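Mannose-specific lectin 3 chain 2 (Crocus vernus, PDB 3MEZ) probably binds mannose as one of the two kinds of bulb-type lectin chain in a heterotetramer, and probably agglutinates trypsin-treated rabbit erythrocytes weakly. Local coordinates at residues H65-L69 / V81-Q87. Sequence-based numbering, arbitrary orientation.
Sequences HSGEL and VSNTVGQ. Unlike the reference sequence in segment 65-69: Glu68 (reference Gln).
Ser82 grips Leu69 through two hydrogen bonds that run in opposite directions: its backbone N donates to Leu69 O (3.1 Å), while its hydroxyl OG accepts the amide of Leu69 at 3.0 Å in a nearly straight bond (174°). The side-chain oxygen takes the place that a backbone carbonyl would fill in a regular antiparallel pair, and a chi1 of 70°, which sets OG between the backbone N and the carbonyl carbon of its own residue, turns it to that amide. A third bond joins the other end of the contact, where Gly86 N donates to Ser66 O from 24° off the carbonyl plane. Two CA-H...O contacts accompany these bonds, with Val81 CA reaching Leu69 O and Val85 CA reaching Ser66 O, each at 3.4 Å. In the beta-prism II fold of bulb-type lectins, built of three antiparallel sheets, the pairing carries the antiparallel course of strands 69-72 and 78-81 on into the flanking loops. Between the bonded ends, Thr84 lies against the Gly67 peptide, its CB 3.7 Å from Gly67 O, though the placement of its side-chain branches is doubtful. Val85 CG1 lies against Ser66 CB at 3.7 Å. Within the turn, Glu68, a difference from the reference sequence, bends back at chi2, and its OE2 accepts Ser66 N with the syn lone pair. Trp105 of the neighbouring chain 1 subunit packs on both Leu69 and Ser82, and its Ile104 on Thr84.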
ATOM      1  N   HIS B  65      -9.281   4.571 -11.984  1.00 20.49           N
ATOM      2  CA  HIS B  65      -8.728   4.607 -13.315  1.00 20.83           C
ATOM      3  C   HIS B  65      -9.572   5.381 -14.341  1.00 20.78           C
ATOM      4  O   HIS B  65      -9.433   5.207 -15.512  1.00 22.27           O
ATOM      5  CB  HIS B  65      -8.331   3.247 -13.804  1.00 18.76           C
ATOM      6  CG  HIS B  65      -7.086   2.723 -13.172  1.00 20.42           C
ATOM      7  ND1 HIS B  65      -7.092   2.063 -11.973  1.00 25.55           N
ATOM      8  CD2 HIS B  65      -5.810   2.726 -13.583  1.00 16.21           C
ATOM      9  CE1 HIS B  65      -5.869   1.704 -11.667  1.00 18.32           C
ATOM     10  NE2 HIS B  65      -5.075   2.100 -12.626  1.00 20.78           N
ATOM     11  N   SER B  66     -10.473   6.197 -13.838  1.00 22.74           N
ATOM     12  CA  SER B  66     -11.112   7.261 -14.576  1.00 23.97           C
ATOM     13  C   SER B  66     -10.921   8.630 -13.887  1.00 25.55           C
ATOM     14  O   SER B  66     -11.633   9.572 -14.149  1.00 25.59           O
ATOM     15  CB  SER B  66     -12.597   6.966 -14.809  1.00 25.00           C
ATOM     16  OG  SER B  66     -12.796   5.814 -15.579  1.00 27.95           O
ATOM     17  N   GLY B  67      -9.963   8.709 -12.982  1.00 25.46           N
ATOM     18  CA  GLY B  67      -9.708   9.923 -12.262  1.00 23.88           C
ATOM     19  C   GLY B  67     -10.628  10.215 -11.091  1.00 22.33           C
ATOM     20  O   GLY B  67     -10.507  11.217 -10.490  1.00 22.71           O
ATOM     21  N   GLU B  68     -11.547   9.325 -10.786  1.00 21.09           N
ATOM     22  CA  GLU B  68     -12.462   9.502  -9.671  1.00 22.19           C
ATOM     23  C   GLU B  68     -11.821   9.271  -8.315  1.00 23.22           C
ATOM     24  O   GLU B  68     -11.065   8.391  -8.198  1.00 24.39           O
ATOM     25  CB  GLU B  68     -13.702   8.593  -9.843  1.00 23.29           C
ATOM     26  CG  GLU B  68     -13.570   7.128  -9.444  1.00 19.92           C
ATOM     27  CD  GLU B  68     -12.893   6.250 -10.481  1.00 24.39           C
ATOM     28  OE1 GLU B  68     -13.233   5.084 -10.651  1.00 27.53           O
ATOM     29  OE2 GLU B  68     -11.992   6.713 -11.114  1.00 26.49           O
ATOM     30  N   LEU B  69     -12.179  10.045  -7.310  1.00 23.15           N
ATOM     31  CA  LEU B  69     -11.808   9.783  -5.932  1.00 25.33           C
ATOM     32  C   LEU B  69     -13.006   9.365  -5.108  1.00 26.49           C
ATOM     33  O   LEU B  69     -13.867  10.155  -4.882  1.00 26.68           O
ATOM     34  CB  LEU B  69     -11.286  11.033  -5.269  1.00 25.53           C
ATOM     35  CG  LEU B  69      -9.932  11.660  -5.416  1.00 29.23           C
ATOM     36  CD1 LEU B  69      -9.853  12.830  -4.456  1.00 28.12           C
ATOM     37  CD2 LEU B  69      -8.872  10.684  -5.118  1.00 26.14           C
ATOM     38  N   VAL B  81     -18.002  10.612  -3.562  1.00 30.42           N
ATOM     39  CA  VAL B  81     -17.252  10.507  -4.765  1.00 31.03           C
ATOM     40  C   VAL B  81     -17.093  11.867  -5.429  1.00 32.56           C
ATOM     41  O   VAL B  81     -17.970  12.684  -5.376  1.00 32.33           O
ATOM     42  CB  VAL B  81     -17.866   9.547  -5.758  1.00 31.47           C
ATOM     43  CG1 VAL B  81     -16.944   9.310  -6.857  1.00 33.30           C
ATOM     44  CG2 VAL B  81     -18.178   8.278  -5.137  1.00 30.44           C
ATOM     45  N   SER B  82     -15.960  12.090  -6.049  1.00 30.00           N
ATOM     46  CA  SER B  82     -15.758  13.274  -6.823  1.00 29.59           C
ATOM     47  C   SER B  82     -16.519  13.159  -8.146  1.00 29.37           C
ATOM     48  O   SER B  82     -16.961  12.096  -8.511  1.00 27.39           O
ATOM     49  CB  SER B  82     -14.277  13.549  -6.999  1.00 29.07           C
ATOM     50  OG  SER B  82     -13.694  12.622  -7.818  1.00 27.29           O
ATOM     51  N   ASN B  83     -16.687  14.267  -8.845  1.00 29.06           N
ATOM     52  CA  ASN B  83     -17.537  14.265 -10.018  1.00 30.27           C
ATOM     53  C   ASN B  83     -16.836  13.846 -11.295  1.00 32.53           C
ATOM     54  O   ASN B  83     -17.426  13.797 -12.320  1.00 33.10           O
ATOM     55  CB  ASN B  83     -18.296  15.578 -10.181  1.00 30.41           C
ATOM     56  CG  ASN B  83     -17.399  16.739 -10.405  1.00 31.83           C
ATOM     57  OD1 ASN B  83     -16.214  16.607 -10.489  1.00 28.03           O
ATOM     58  ND2 ASN B  83     -17.985  17.893 -10.517  1.00 31.72           N
ATOM     59  N   THR B  84     -15.563  13.525 -11.196  1.00 33.53           N
ATOM     60  CA  THR B  84     -14.773  13.208 -12.352  1.00 35.54           C
ATOM     61  C   THR B  84     -15.007  11.906 -12.993  0.50 35.49           C
ATOM     62  O   THR B  84     -15.239  10.941 -12.343  1.00 37.58           O
ATOM     63  CB  THR B  84     -13.258  13.182 -12.100  0.50 36.02           C
ATOM     64  OG1 THR B  84     -12.723  12.080 -12.811  0.50 36.31           O
ATOM     65  CG2 THR B  84     -12.888  13.011 -10.670  0.50 34.87           C
ATOM     66  N   VAL B  85     -14.914  11.883 -14.301  1.00 36.32           N
ATOM     67  CA  VAL B  85     -14.752  10.639 -14.976  1.00 35.81           C
ATOM     68  C   VAL B  85     -14.282  10.728 -16.397  0.50 34.44           C
ATOM     69  O   VAL B  85     -15.082  10.766 -17.317  1.00 35.47           O
ATOM     70  CB  VAL B  85     -15.981   9.831 -14.883  0.50 36.05           C
ATOM     71  CG1 VAL B  85     -15.756   8.687 -13.895  0.50 37.16           C
ATOM     72  CG2 VAL B  85     -17.086  10.701 -14.431  0.50 37.64           C
ATOM     73  N   GLY B  86     -12.972  10.721 -16.535  1.00 32.56           N
ATOM     74  CA  GLY B  86     -12.289  10.772 -17.788  1.00 30.41           C
ATOM     75  C   GLY B  86     -12.130   9.439 -18.444  1.00 29.83           C
ATOM     76  O   GLY B  86     -12.737   8.498 -18.101  1.00 28.88           O
ATOM     77  N   GLN B  87     -11.292   9.402 -19.440  1.00 31.07           N
ATOM     78  CA  GLN B  87     -11.045   8.216 -20.216  1.00 31.67           C
ATOM     79  C   GLN B  87     -10.278   7.176 -19.371  1.00 31.74           C
ATOM     80  O   GLN B  87      -9.499   7.526 -18.527  1.00 28.59           O
ATOM     81  CB  GLN B  87     -10.277   8.656 -21.459  1.00 33.91           C
ATOM     82  CG  GLN B  87      -9.730   7.592 -22.336  1.00 39.39           C
ATOM     83  CD  GLN B  87      -8.633   8.080 -23.269  1.00 47.79           C
ATOM     84  OE1 GLN B  87      -8.343   9.264 -23.357  1.00 53.59           O
ATOM     85  NE2 GLN B  87      -8.030   7.158 -23.983  1.00 49.73           N
TER